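Local atomic coordinates of PrgX (Enterococcus faecalis, PDB entry 2AWI), a protein that acts as the receptor for the peptide sex pheromone cCF10 and as a repressor in the control of conjugation, probably by binding DNA. Residues I42-L47 against V56-I61; D90-N95 against I117-H122; V193-L198 against G230-E235; N256-I261 against P292-M297. The protein carries 1 engineered substitution. All blocks are in the same frame, centred on the assembly; numbering follows the deposited sequence.

Contact 1 (I42-L47 against V56-I61)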
loop_
_atom_site.group_PDB
_atom_site.type_symbol
_atom_site.label_atom_id
_atom_site.label_comp_id
_atom_site.label_asym_id
_atom_site.label_seq_id
_atom_site.Cartn_x
_atom_site.Cartn_y
_atom_site.Cartn_z
ATOM N N ILE A 42 56.303 16.142 -15.527
ATOM C CA ILE A 42 56.366 14.744 -15.146
ATOM C C ILE A 42 55.621 13.929 -16.204
ATOM O O ILE A 42 54.543 14.313 -16.654
ATOM C CB ILE A 42 55.740 14.540 -13.743
ATOM C CG1 ILE A 42 55.720 13.054 -13.380
ATOM C CG2 ILE A 42 54.336 15.135 -13.704
ATOM C CD1 ILE A 42 55.238 12.783 -11.963
ATOM N N SER A 43 56.210 12.817 -16.622
ATOM C CA SER A 43 55.578 11.982 -17.628
ATOM C C SER A 43 54.475 11.142 -16.983
ATOM O O SER A 43 54.486 10.907 -15.773
ATOM C CB SER A 43 56.614 11.066 -18.266
ATOM O OG SER A 43 56.762 9.890 -17.500
ATOM N N VAL A 44 53.522 10.695 -17.794
ATOM C CA VAL A 44 52.415 9.887 -17.294
ATOM C C VAL A 44 52.917 8.606 -16.636
ATOM O O VAL A 44 52.428 8.212 -15.579
ATOM C CB VAL A 44 51.430 9.510 -18.427
ATOM C CG1 VAL A 44 50.314 8.632 -17.882
ATOM C CG2 VAL A 44 50.844 10.764 -19.032
ATOM N N GLU A 45 53.891 7.958 -17.261
ATOM C CA GLU A 45 54.441 6.729 -16.708
ATOM C C GLU A 45 55.107 6.994 -15.358
ATOM O O GLU A 45 54.928 6.223 -14.415
ATOM C CB GLU A 45 55.455 6.104 -17.673
ATOM C CG GLU A 45 56.114 4.842 -17.122
ATOM C CD GLU A 45 57.006 4.140 -18.131
ATOM O OE1 GLU A 45 56.483 3.653 -19.156
ATOM O OE2 GLU A 45 58.231 4.073 -17.898
ATOM N N GLU A 46 55.872 8.081 -15.270
ATOM C CA GLU A 46 56.551 8.434 -14.024
ATOM C C GLU A 46 55.537 8.639 -12.905
ATOM O O GLU A 46 55.698 8.109 -11.805
ATOM C CB GLU A 46 57.379 9.710 -14.206
ATOM C CG GLU A 46 58.467 9.581 -15.255
ATOM C CD GLU A 46 59.141 10.904 -15.579
ATOM O OE1 GLU A 46 58.454 11.947 -15.581
ATOM O OE2 GLU A 46 60.357 10.903 -15.854
ATOM N N LEU A 47 54.486 9.400 -13.188
ATOM C CA LEU A 47 53.459 9.655 -12.187
ATOM C C LEU A 47 52.797 8.343 -11.778
ATOM O O LEU A 47 52.508 8.122 -10.601
ATOM C CB LEU A 47 52.415 10.634 -12.727
ATOM C CG LEU A 47 51.222 10.947 -11.815
ATOM C CD1 LEU A 47 51.703 11.398 -10.438
ATOM C CD2 LEU A 47 50.364 12.021 -12.470
ATOM N N VAL A 56 48.718 5.443 -3.378
ATOM C CA VAL A 56 47.525 6.266 -3.539
ATOM C C VAL A 56 47.120 6.221 -5.003
ATOM O O VAL A 56 47.937 6.452 -5.886
ATOM C CB VAL A 56 47.799 7.735 -3.119
ATOM C CG1 VAL A 56 46.551 8.594 -3.336
ATOM C CG2 VAL A 56 48.239 7.773 -1.670
ATOM N N ASN A 57 45.852 5.923 -5.251
ATOM C CA ASN A 57 45.326 5.812 -6.609
ATOM C C ASN A 57 45.698 6.954 -7.561
ATOM O O ASN A 57 45.537 8.137 -7.254
ATOM C CB ASN A 57 43.807 5.615 -6.537
ATOM C CG ASN A 57 43.425 4.328 -5.801
ATOM O OD1 ASN A 57 43.498 3.233 -6.357
ATOM N ND2 ASN A 57 43.041 4.459 -4.538
ATOM N N PHE A 58 46.221 6.563 -8.718
ATOM C CA PHE A 58 46.652 7.470 -9.777
ATOM C C PHE A 58 45.630 8.563 -10.120
ATOM O O PHE A 58 45.988 9.736 -10.212
ATOM C CB PHE A 58 46.984 6.640 -11.017
ATOM C CG PHE A 58 47.472 7.444 -12.184
ATOM C CD1 PHE A 58 48.679 8.122 -12.126
ATOM C CD2 PHE A 58 46.741 7.483 -13.370
ATOM C CE1 PHE A 58 49.159 8.824 -13.234
ATOM C CE2 PHE A 58 47.215 8.183 -14.482
ATOM C CZ PHE A 58 48.426 8.853 -14.411
ATOM N N PHE A 59 44.364 8.196 -10.310
ATOM C CA PHE A 59 43.347 9.193 -10.643
ATOM C C PHE A 59 43.119 10.181 -9.503
ATOM O O PHE A 59 42.912 11.372 -9.737
ATOM C CB PHE A 59 42.013 8.520 -11.001
ATOM C CG PHE A 59 41.987 7.863 -12.363
ATOM C CD1 PHE A 59 40.870 7.144 -12.772
ATOM C CD2 PHE A 59 43.070 7.948 -13.230
ATOM C CE1 PHE A 59 40.834 6.517 -14.021
ATOM C CE2 PHE A 59 43.040 7.324 -14.481
ATOM C CZ PHE A 59 41.924 6.609 -14.873
ATOM N N GLU A 60 43.149 9.688 -8.269
ATOM C CA GLU A 60 42.934 10.556 -7.122
ATOM C C GLU A 60 44.005 11.632 -7.085
ATOM O O GLU A 60 43.720 12.790 -6.775
ATOM C CB GLU A 60 42.976 9.768 -5.810
ATOM C CG GLU A 60 42.477 10.589 -4.638
ATOM C CD GLU A 60 42.665 9.910 -3.293
ATOM O OE1 GLU A 60 42.389 8.699 -3.205
ATOM O OE2 GLU A 60 43.069 10.590 -2.322
ATOM N N ILE A 61 45.234 11.246 -7.406
ATOM C CA ILE A 61 46.338 12.193 -7.400
ATOM C C ILE A 61 46.100 13.246 -8.474
ATOM O O ILE A 61 46.203 14.443 -8.201
ATOM C CB ILE A 61 47.705 11.483 -7.633
ATOM C CG1 ILE A 61 48.026 10.573 -6.444
ATOM C CG2 ILE A 61 48.803 12.518 -7.825
ATOM C CD1 ILE A 61 49.349 9.802 -6.564
#
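Leu47 and Phe58 carry this contact, with Val44 and Ile61 at its margins. The Phe58 ring meets Leu47 with its edge. Leu47 CB lies in the ring plane and Leu47 CG close to it. The closest approach is tight, 3.3 Å from Leu47 CG to Phe58 CE1. The methyl Leu47 CD2 follows at 3.5 Å from the same Phe58 CE1. The two side chains cross obliquely. Phe58 CB does not point straight at the partner helix. The ring gets there because its CG is anti to the backbone N (chi1 -179°), which carries CE1 and CZ across the gap. Val44 stands roughly perpendicular to Phe58, with Val44 CG1 4.0 Å from Phe58 CZ. Leu47 and Ile61 run counter to one another, and Leu47 CD1 lies 4.1 Å from Ile61 CG2. No hydrogen bond joins the segments, so shape and burial do the work.

Ser43 and Glu46 form a capping box at the start of helix 44-54. Ser43 N donates to Glu46 OE1 at 2.6 Å, nearly straight at 173°. The return bond to the Ser43 hydroxyl is less certain in the model. Ile4 of helix 4-14 also touches Leu47, and Met67 of the second subunit packs on Phe58.

The pair joins helices 44-54 and 58-67, the fourth and fifth helices of the chain. Such packing belongs to the hydrophobic core of the small all-helical, XRE-type helix-turn-helix domain, a fold generally associated with DNA binding.

Contact 2 (D90-N95 against I117-H122)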
loop_
_atom_site.group_PDB
_atom_site.type_symbol
_atom_site.label_atom_id
_atom_site.label_comp_id
_atom_site.label_asym_id
_atom_site.label_seq_id
_atom_site.Cartn_x
_atom_site.Cartn_y
_atom_site.Cartn_z
ATOM N N ASP A 90 22.057 38.386 -19.732
ATOM C CA ASP A 90 22.546 39.616 -20.353
ATOM C C ASP A 90 23.948 39.358 -20.886
ATOM O O ASP A 90 24.438 40.063 -21.770
ATOM C CB ASP A 90 22.581 40.765 -19.338
ATOM C CG ASP A 90 23.559 41.867 -19.733
ATOM O OD1 ASP A 90 24.783 41.677 -19.545
ATOM O OD2 ASP A 90 23.109 42.918 -20.240
ATOM N N LEU A 91 24.582 38.328 -20.337
ATOM C CA LEU A 91 25.933 37.947 -20.722
ATOM C C LEU A 91 25.929 37.145 -22.022
ATOM O O LEU A 91 26.902 37.157 -22.776
ATOM C CB LEU A 91 26.561 37.111 -19.605
ATOM C CG LEU A 91 26.487 37.716 -18.200
ATOM C CD1 LEU A 91 26.925 36.676 -17.171
ATOM C CD2 LEU A 91 27.355 38.967 -18.131
ATOM N N PHE A 92 24.823 36.450 -22.266
ATOM C CA PHE A 92 24.645 35.620 -23.452
ATOM C C PHE A 92 25.272 36.229 -24.709
ATOM O O PHE A 92 26.364 35.846 -25.134
ATOM C CB PHE A 92 23.148 35.394 -23.682
ATOM C CG PHE A 92 22.833 34.528 -24.864
ATOM C CD1 PHE A 92 22.939 33.145 -24.779
ATOM C CD2 PHE A 92 22.420 35.098 -26.067
ATOM C CE1 PHE A 92 22.635 32.341 -25.872
ATOM C CE2 PHE A 92 22.116 34.304 -27.164
ATOM C CZ PHE A 92 22.222 32.922 -27.068
ATOM N N ASP A 93 24.552 37.184 -25.283
ATOM C CA ASP A 93 24.944 37.890 -26.494
ATOM C C ASP A 93 26.439 38.010 -26.774
ATOM O O ASP A 93 26.946 37.441 -27.742
ATOM C CB ASP A 93 24.329 39.288 -26.471
ATOM C CG ASP A 93 23.953 39.780 -27.845
ATOM O OD1 ASP A 93 24.850 39.886 -28.707
ATOM O OD2 ASP A 93 22.755 40.057 -28.062
ATOM N N LYS A 94 27.144 38.755 -25.929
ATOM C CA LYS A 94 28.574 38.986 -26.115
ATOM C C LYS A 94 29.431 37.724 -26.094
ATOM O O LYS A 94 30.419 37.626 -26.823
ATOM C CB LYS A 94 29.075 39.978 -25.062
ATOM C CG LYS A 94 30.340 40.719 -25.460
ATOM C CD LYS A 94 30.539 41.948 -24.589
ATOM C CE LYS A 94 31.706 42.793 -25.074
ATOM N NZ LYS A 94 31.828 44.067 -24.305
ATOM N N ASN A 95 29.057 36.763 -25.257
ATOM C CA ASN A 95 29.803 35.516 -25.161
ATOM C C ASN A 95 29.449 34.605 -26.322
ATOM O O ASN A 95 30.309 33.912 -26.867
ATOM C CB ASN A 95 29.493 34.818 -23.839
ATOM C CG ASN A 95 30.220 35.444 -22.670
ATOM O OD1 ASN A 95 29.706 35.479 -21.552
ATOM N ND2 ASN A 95 31.429 35.933 -22.918
ATOM N N ILE A 117 22.678 27.469 -27.209
ATOM C CA ILE A 117 21.419 27.336 -27.934
ATOM C C ILE A 117 20.312 26.987 -26.956
ATOM O O ILE A 117 19.201 27.507 -27.047
ATOM C CB ILE A 117 21.500 26.238 -29.013
ATOM C CG1 ILE A 117 22.538 26.627 -30.064
ATOM C CG2 ILE A 117 20.132 26.037 -29.665
ATOM C CD1 ILE A 117 22.238 27.935 -30.770
ATOM N N SER A 118 20.626 26.102 -26.018
ATOM C CA SER A 118 19.666 25.681 -25.009
ATOM C C SER A 118 19.206 26.897 -24.213
ATOM O O SER A 118 18.010 27.115 -24.028
ATOM C CB SER A 118 20.316 24.665 -24.074
ATOM O OG SER A 118 19.382 24.187 -23.125
ATOM N N ILE A 119 20.169 27.685 -23.744
ATOM C CA ILE A 119 19.880 28.890 -22.970
ATOM C C ILE A 119 18.941 29.814 -23.740
ATOM O O ILE A 119 17.927 30.261 -23.207
ATOM C CB ILE A 119 21.184 29.659 -22.629
ATOM C CG1 ILE A 119 21.981 28.900 -21.563
ATOM C CG2 ILE A 119 20.855 31.057 -22.148
ATOM C CD1 ILE A 119 23.380 29.438 -21.350
ATOM N N ALA A 120 19.286 30.092 -24.996
ATOM C CA ALA A 120 18.487 30.963 -25.854
ATOM C C ALA A 120 17.058 30.452 -26.025
ATOM O O ALA A 120 16.105 31.228 -25.961
ATOM C CB ALA A 120 19.156 31.109 -27.212
ATOM N N HIS A 121 16.905 29.151 -26.255
ATOM C CA HIS A 121 15.577 28.570 -26.420
ATOM C C HIS A 121 14.749 28.798 -25.165
ATOM O O HIS A 121 13.521 28.898 -25.224
ATOM C CB HIS A 121 15.665 27.061 -26.685
ATOM C CG HIS A 121 15.938 26.703 -28.114
ATOM N ND1 HIS A 121 15.770 25.423 -28.602
ATOM C CD2 HIS A 121 16.364 27.451 -29.159
ATOM C CE1 HIS A 121 16.079 25.401 -29.887
ATOM N NE2 HIS A 121 16.443 26.618 -30.250
ATOM N N HIS A 122 15.435 28.879 -24.029
ATOM C CA HIS A 122 14.784 29.069 -22.739
ATOM C C HIS A 122 14.287 30.497 -22.528
ATOM O O HIS A 122 13.091 30.725 -22.349
ATOM C CB HIS A 122 15.750 28.680 -21.619
ATOM C CG HIS A 122 15.109 28.601 -20.269
ATOM N ND1 HIS A 122 14.020 27.798 -20.010
ATOM C CD2 HIS A 122 15.410 29.217 -19.101
ATOM C CE1 HIS A 122 13.676 27.922 -18.741
ATOM N NE2 HIS A 122 14.504 28.777 -18.167
#
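Phe92 reaches from helix 92-102 onto Ile119 and Ala120 of helix 107-122. Its CB already points at the partner helix. With CG anti to the backbone N (chi1 -179°), the ring projects toward helix 107-122, and the contact begins beyond CG. CD1 meets the branch methyl of Ile119, with Phe92 CD1 4.0 Å from Ile119 CG2. These two side chains pass with their directions reversed. One atom further, Phe92 CE1 lies 3.9 Å from Ala120 CB and 4.1 Å from Ala120 N. At the tip, Phe92 CZ makes the closest approach, 3.6 Å from Ala120 CB. The small alanine lets the ring come near the helix backbone.

Other parts of the fold complete the setting. The ring of Phe96 stacks on that of Phe92, and Ile85 of helix 74-87 and Tyr116 also touch it. Ile125, in the loop after helix 107-122, touches both Phe92 and Ala120.

All three touching residues are buried and no hydrogen bond crosses. Across this contact an aromatic ring meets aliphatic groups, held by dispersion and the hydrophobic effect rather than by directional bonds.

Contact 3 (V193-L198 against G230-E235)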
loop_
_atom_site.group_PDB
_atom_site.type_symbol
_atom_site.label_atom_id
_atom_site.label_comp_id
_atom_site.label_asym_id
_atom_site.label_seq_id
_atom_site.Cartn_x
_atom_site.Cartn_y
_atom_site.Cartn_z
ATOM N N VAL A 193 22.356 9.683 -22.303
ATOM C CA VAL A 193 21.739 9.692 -23.622
ATOM C C VAL A 193 20.514 8.806 -23.645
ATOM O O VAL A 193 19.435 9.235 -24.031
ATOM C CB VAL A 193 22.701 9.162 -24.717
ATOM C CG1 VAL A 193 21.973 9.108 -26.050
ATOM C CG2 VAL A 193 23.929 10.039 -24.814
ATOM N N LEU A 194 20.689 7.562 -23.227
ATOM C CA LEU A 194 19.597 6.610 -23.239
ATOM C C LEU A 194 18.436 7.074 -22.384
ATOM O O LEU A 194 17.292 7.032 -22.824
ATOM C CB LEU A 194 20.094 5.236 -22.772
ATOM C CG LEU A 194 21.391 4.786 -23.458
ATOM C CD1 LEU A 194 21.835 3.443 -22.919
ATOM C CD2 LEU A 194 21.165 4.718 -24.956
ATOM N N LYS A 195 18.727 7.534 -21.172
ATOM C CA LYS A 195 17.670 7.977 -20.275
ATOM C C LYS A 195 16.885 9.132 -20.887
ATOM O O LYS A 195 15.653 9.126 -20.876
ATOM C CB LYS A 195 18.271 8.384 -18.927
ATOM C CG LYS A 195 17.249 8.640 -17.822
ATOM C CD LYS A 195 16.816 10.092 -17.779
ATOM C CE LYS A 195 17.974 11.002 -17.390
ATOM N NZ LYS A 195 17.596 12.447 -17.382
ATOM N N ASN A 196 17.595 10.120 -21.423
ATOM C CA ASN A 196 16.936 11.263 -22.034
ATOM C C ASN A 196 16.195 10.860 -23.299
ATOM O O ASN A 196 15.088 11.331 -23.560
ATOM C CB ASN A 196 17.946 12.366 -22.367
ATOM C CG ASN A 196 18.507 13.026 -21.129
ATOM O OD1 ASN A 196 17.886 13.006 -20.070
ATOM N ND2 ASN A 196 19.680 13.630 -21.259
ATOM N N ALA A 197 16.807 9.982 -24.082
ATOM C CA ALA A 197 16.183 9.531 -25.315
ATOM C C ALA A 197 14.922 8.735 -25.005
ATOM O O ALA A 197 13.902 8.907 -25.669
ATOM C CB ALA A 197 17.159 8.677 -26.117
ATOM N N LEU A 198 14.994 7.876 -23.991
ATOM C CA LEU A 198 13.851 7.043 -23.608
ATOM C C LEU A 198 12.696 7.847 -23.019
ATOM O O LEU A 198 11.531 7.490 -23.188
ATOM C CB LEU A 198 14.292 5.962 -22.616
ATOM C CG LEU A 198 13.192 5.090 -22.006
ATOM C CD1 LEU A 198 12.322 4.520 -23.103
ATOM C CD2 LEU A 198 13.811 3.972 -21.184
ATOM N N GLY A 230 22.720 4.190 -10.387
ATOM C CA GLY A 230 21.547 3.739 -9.663
ATOM C C GLY A 230 20.291 4.564 -9.892
ATOM O O GLY A 230 19.195 4.012 -10.014
ATOM N N TYR A 231 20.435 5.884 -9.936
ATOM C CA TYR A 231 19.286 6.752 -10.156
ATOM C C TYR A 231 18.693 6.509 -11.542
ATOM O O TYR A 231 17.476 6.482 -11.713
ATOM C CB TYR A 231 19.692 8.225 -10.018
ATOM C CG TYR A 231 20.203 8.605 -8.646
ATOM C CD1 TYR A 231 19.418 8.420 -7.503
ATOM C CD2 TYR A 231 21.458 9.182 -8.490
ATOM C CE1 TYR A 231 19.876 8.809 -6.246
ATOM C CE2 TYR A 231 21.923 9.569 -7.238
ATOM C CZ TYR A 231 21.130 9.382 -6.125
ATOM O OH TYR A 231 21.609 9.774 -4.898
ATOM N N TYR A 232 19.566 6.344 -12.529
ATOM C CA TYR A 232 19.149 6.093 -13.900
ATOM C C TYR A 232 18.482 4.724 -14.013
ATOM O O TYR A 232 17.503 4.557 -14.736
ATOM C CB TYR A 232 20.365 6.137 -14.838
ATOM C CG TYR A 232 20.898 7.523 -15.161
ATOM C CD1 TYR A 232 22.028 7.677 -15.959
ATOM C CD2 TYR A 232 20.261 8.676 -14.700
ATOM C CE1 TYR A 232 22.514 8.945 -16.298
ATOM C CE2 TYR A 232 20.745 9.959 -15.037
ATOM C CZ TYR A 232 21.868 10.074 -15.836
ATOM O OH TYR A 232 22.346 11.311 -16.188
ATOM N N ASP A 233 19.024 3.742 -13.301
ATOM C CA ASP A 233 18.483 2.392 -13.333
ATOM C C ASP A 233 17.067 2.378 -12.765
ATOM O O ASP A 233 16.222 1.574 -13.160
ATOM C CB ASP A 233 19.393 1.462 -12.522
ATOM C CG ASP A 233 19.023 0.002 -12.669
ATOM O OD1 ASP A 233 18.443 -0.362 -13.713
ATOM O OD2 ASP A 233 19.328 -0.785 -11.751
ATOM N N LEU A 234 16.815 3.297 -11.845
ATOM C CA LEU A 234 15.525 3.411 -11.190
ATOM C C LEU A 234 14.538 4.142 -12.102
ATOM O O LEU A 234 13.398 3.712 -12.281
ATOM C CB LEU A 234 15.710 4.181 -9.881
ATOM C CG LEU A 234 14.765 3.985 -8.704
ATOM C CD1 LEU A 234 14.650 2.508 -8.376
ATOM C CD2 LEU A 234 15.313 4.765 -7.505
ATOM N N GLU A 235 14.990 5.248 -12.680
ATOM C CA GLU A 235 14.153 6.051 -13.556
ATOM C C GLU A 235 13.829 5.330 -14.862
ATOM O O GLU A 235 12.680 5.326 -15.309
ATOM C CB GLU A 235 14.840 7.384 -13.846
ATOM C CG GLU A 235 14.093 8.283 -14.810
ATOM C CD GLU A 235 14.635 9.692 -14.785
ATOM O OE1 GLU A 235 15.764 9.869 -14.277
ATOM O OE2 GLU A 235 13.943 10.615 -15.272
#
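Lys195 of helix 184-203 lies against Tyr232 and Glu235 of helix 230-248. Both helices belong to the TPR-type region, an all-helical array in which helices pack side against side. The backbones come near here, 6.8 Å between Lys195 CA and Tyr232 CA.

The lysine chain is strongly folded. CG is anti to the backbone N, but the chain then bends at chi2 (-91°) and again at chi3 (-66°). The bends turn its end across the neighbouring helix, against Tyr232 and Glu235. CD meets the carboxylate of Glu235, with Lys195 CD 3.7 Å from Glu235 OE1. CE meets the aromatic ring, with Lys195 CE 3.8 Å from Tyr232 CE2. The lysine runs nearly square to the tyrosine.

Glu235 is the opposite case. It is extended beyond CG, and its carboxylate meets the lysine chain at a slant, without closing a salt bridge. Lys195 NZ stays 4.4 Å from Glu235 OE1, so any electrostatic attraction probably acts at longer range. The hydroxyl of Tyr232 hydrogen-bonds Thr192 OG1, which adds a polar tie back to helix 184-203.

Next along, Asp233 OD2 is hydrogen-bonded to Tyr231 OH of the second subunit, and Tyr231 here makes the matching bond to Asp233 of that subunit. Helix 230-248 thus also serves the subunit interface. Ile236 lies next to Lys195 as well.

The folded lysine ends on its own helix: Lys195 NZ donates to Asn196 OD1 at 2.8 Å, tilted 22° from the plane of that carbonyl.

Contact 4 (N256-I261 against P292-M297)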
loop_
_atom_site.group_PDB
_atom_site.type_symbol
_atom_site.label_atom_id
_atom_site.label_comp_id
_atom_site.label_asym_id
_atom_site.label_seq_id
_atom_site.Cartn_x
_atom_site.Cartn_y
_atom_site.Cartn_z
ATOM N N ASN A 256 3.797 -0.340 -10.253
ATOM C CA ASN A 256 5.250 -0.353 -10.124
ATOM C C ASN A 256 5.796 1.048 -10.407
ATOM O O ASN A 256 6.622 1.568 -9.656
ATOM C CB ASN A 256 5.882 -1.355 -11.100
ATOM C CG ASN A 256 5.618 -2.810 -10.719
ATOM O OD1 ASN A 256 5.393 -3.132 -9.554
ATOM N ND2 ASN A 256 5.671 -3.698 -11.704
ATOM N N ALA A 257 5.317 1.658 -11.488
ATOM C CA ALA A 257 5.753 2.994 -11.867
ATOM C C ALA A 257 5.443 3.994 -10.764
ATOM O O ALA A 257 6.301 4.795 -10.396
ATOM C CB ALA A 257 5.083 3.424 -13.168
ATOM N N VAL A 258 4.220 3.953 -10.240
ATOM C CA VAL A 258 3.827 4.873 -9.174
ATOM C C VAL A 258 4.694 4.625 -7.939
ATOM O O VAL A 258 5.115 5.558 -7.251
ATOM C CB VAL A 258 2.330 4.690 -8.778
ATOM C CG1 VAL A 258 1.942 5.701 -7.696
ATOM C CG2 VAL A 258 1.430 4.869 -10.002
ATOM N N ASN A 259 4.973 3.356 -7.675
ATOM C CA ASN A 259 5.780 2.981 -6.531
ATOM C C ASN A 259 7.214 3.499 -6.670
ATOM O O ASN A 259 7.861 3.864 -5.679
ATOM C CB ASN A 259 5.762 1.464 -6.378
ATOM C CG ASN A 259 6.497 1.004 -5.152
ATOM O OD1 ASN A 259 6.445 1.647 -4.103
ATOM N ND2 ASN A 259 7.184 -0.124 -5.269
ATOM N N ILE A 260 7.708 3.544 -7.901
ATOM C CA ILE A 260 9.048 4.047 -8.129
ATOM C C ILE A 260 9.071 5.563 -7.915
ATOM O O ILE A 260 10.012 6.097 -7.323
ATOM C CB ILE A 260 9.536 3.673 -9.540
ATOM C CG1 ILE A 260 9.803 2.161 -9.581
ATOM C CG2 ILE A 260 10.789 4.467 -9.907
ATOM C CD1 ILE A 260 10.339 1.661 -10.891
ATOM N N ILE A 261 8.030 6.254 -8.379
ATOM C CA ILE A 261 7.945 7.701 -8.196
ATOM C C ILE A 261 7.999 7.986 -6.694
ATOM O O ILE A 261 8.618 8.951 -6.252
ATOM C CB ILE A 261 6.624 8.272 -8.770
ATOM C CG1 ILE A 261 6.642 8.188 -10.297
ATOM C CG2 ILE A 261 6.435 9.722 -8.330
ATOM C CD1 ILE A 261 5.427 8.803 -10.958
ATOM N N PRO A 292 -3.374 8.108 -9.632
ATOM C CA PRO A 292 -3.663 8.002 -8.197
ATOM C C PRO A 292 -3.740 9.336 -7.453
ATOM O O PRO A 292 -3.141 10.328 -7.862
ATOM C CB PRO A 292 -2.526 7.122 -7.689
ATOM C CG PRO A 292 -2.325 6.187 -8.829
ATOM C CD PRO A 292 -2.346 7.125 -10.021
ATOM N N LYS A 293 -4.490 9.335 -6.357
ATOM C CA LYS A 293 -4.675 10.515 -5.520
ATOM C C LYS A 293 -3.328 11.169 -5.249
ATOM O O LYS A 293 -3.157 12.379 -5.408
ATOM C CB LYS A 293 -5.323 10.113 -4.186
ATOM C CG LYS A 293 -4.449 9.225 -3.277
ATOM C CD LYS A 293 -4.048 7.909 -3.950
ATOM C CE LYS A 293 -3.139 7.061 -3.063
ATOM N NZ LYS A 293 -2.771 5.766 -3.708
ATOM N N GLU A 294 -2.384 10.333 -4.833
ATOM C CA GLU A 294 -1.025 10.733 -4.515
ATOM C C GLU A 294 -0.451 11.699 -5.546
ATOM O O GLU A 294 -0.320 12.896 -5.286
ATOM C CB GLU A 294 -0.157 9.477 -4.432
ATOM C CG GLU A 294 1.328 9.718 -4.305
ATOM C CD GLU A 294 2.112 8.424 -4.397
ATOM O OE1 GLU A 294 1.858 7.521 -3.570
ATOM O OE2 GLU A 294 2.977 8.310 -5.296
ATOM N N VAL A 295 -0.120 11.162 -6.719
ATOM C CA VAL A 295 0.464 11.937 -7.809
ATOM C C VAL A 295 -0.226 13.270 -8.118
ATOM O O VAL A 295 0.442 14.292 -8.287
ATOM C CB VAL A 295 0.519 11.098 -9.107
ATOM C CG1 VAL A 295 1.303 9.821 -8.868
ATOM C CG2 VAL A 295 -0.883 10.772 -9.574
ATOM N N THR A 296 -1.553 13.265 -8.192
ATOM C CA THR A 296 -2.295 14.483 -8.502
ATOM C C THR A 296 -2.198 15.575 -7.438
ATOM O O THR A 296 -2.396 16.752 -7.736
ATOM C CB THR A 296 -3.781 14.174 -8.761
ATOM O OG1 THR A 296 -4.305 13.395 -7.678
ATOM C CG2 THR A 296 -3.940 13.411 -10.064
ATOM N N MET A 297 -1.894 15.195 -6.202
ATOM C CA MET A 297 -1.776 16.179 -5.133
ATOM C C MET A 297 -0.474 16.954 -5.316
ATOM O O MET A 297 -0.429 18.170 -5.126
ATOM C CB MET A 297 -1.785 15.491 -3.766
ATOM C CG MET A 297 -2.157 16.414 -2.611
ATOM S SD MET A 297 -3.843 17.089 -2.775
ATOM C CE MET A 297 -3.493 18.848 -2.994
#
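Val258 touches Pro292, Glu294 and Val295. It is buried and carries the contact from helix 251-266. Its two methyls divide the work. CG2 reaches toward the proline ring, with Val258 CG2 4.1 Å from Pro292 CG. CG1, anti to the backbone N, faces helix 293-300, with Val258 CG1 4.3 Å from Val295 CG1. This is the buried, apolar side, and all three residues on it are well enclosed.

Glu294 forms the looser side. It is partly exposed and poorly ordered. Its extended chain and the valine point opposite ways as they pass, which brings Glu294 OE2 to 3.7 Å from Val258 CG1. That position deserves less confidence than the valine and proline packing. Asn262, one turn further along helix 251-266, also touches Glu294.

Pro292 is the N-cap residue of helix 293-300. Beside it, Lys293 N bonds Asp252 of the third subunit, so the start of this last helix takes part in the assembly. Within that helix, Thr296 OG1 donates to Lys293 O at 2.7 Å.

No hydrogen bond or salt bridge joins the two segments. The last helix is thus held here by methyl and ring contacts. The carboxylate oxygen OE2 merely lies against the valine methyl and near that residue's carbonyl oxygen.

In the fold
The four contacts follow one another along the chain. Contact 1 lies in the helix-turn-helix range, while contact 3 lies in the TPR region. Their centres are 33 Å apart and their nearest atoms about 19 Å. Contacts 1 and 4 fall on opposite sides of the chain's centre, 48 Å apart between centres. Contacts 3 and 4 alone touch, through Leu234 O and Ile260 CG2 at 3.6 Å, where helices 230-248 and 251-266 pack. Contact 2 stands about 11 Å from contact 3 at the nearest atoms. Contacts 1, 3 and 4 all touch the second subunit, whereas contact 2 touches no other chain. The engineered Cys153 touches Val193 beside contact 3.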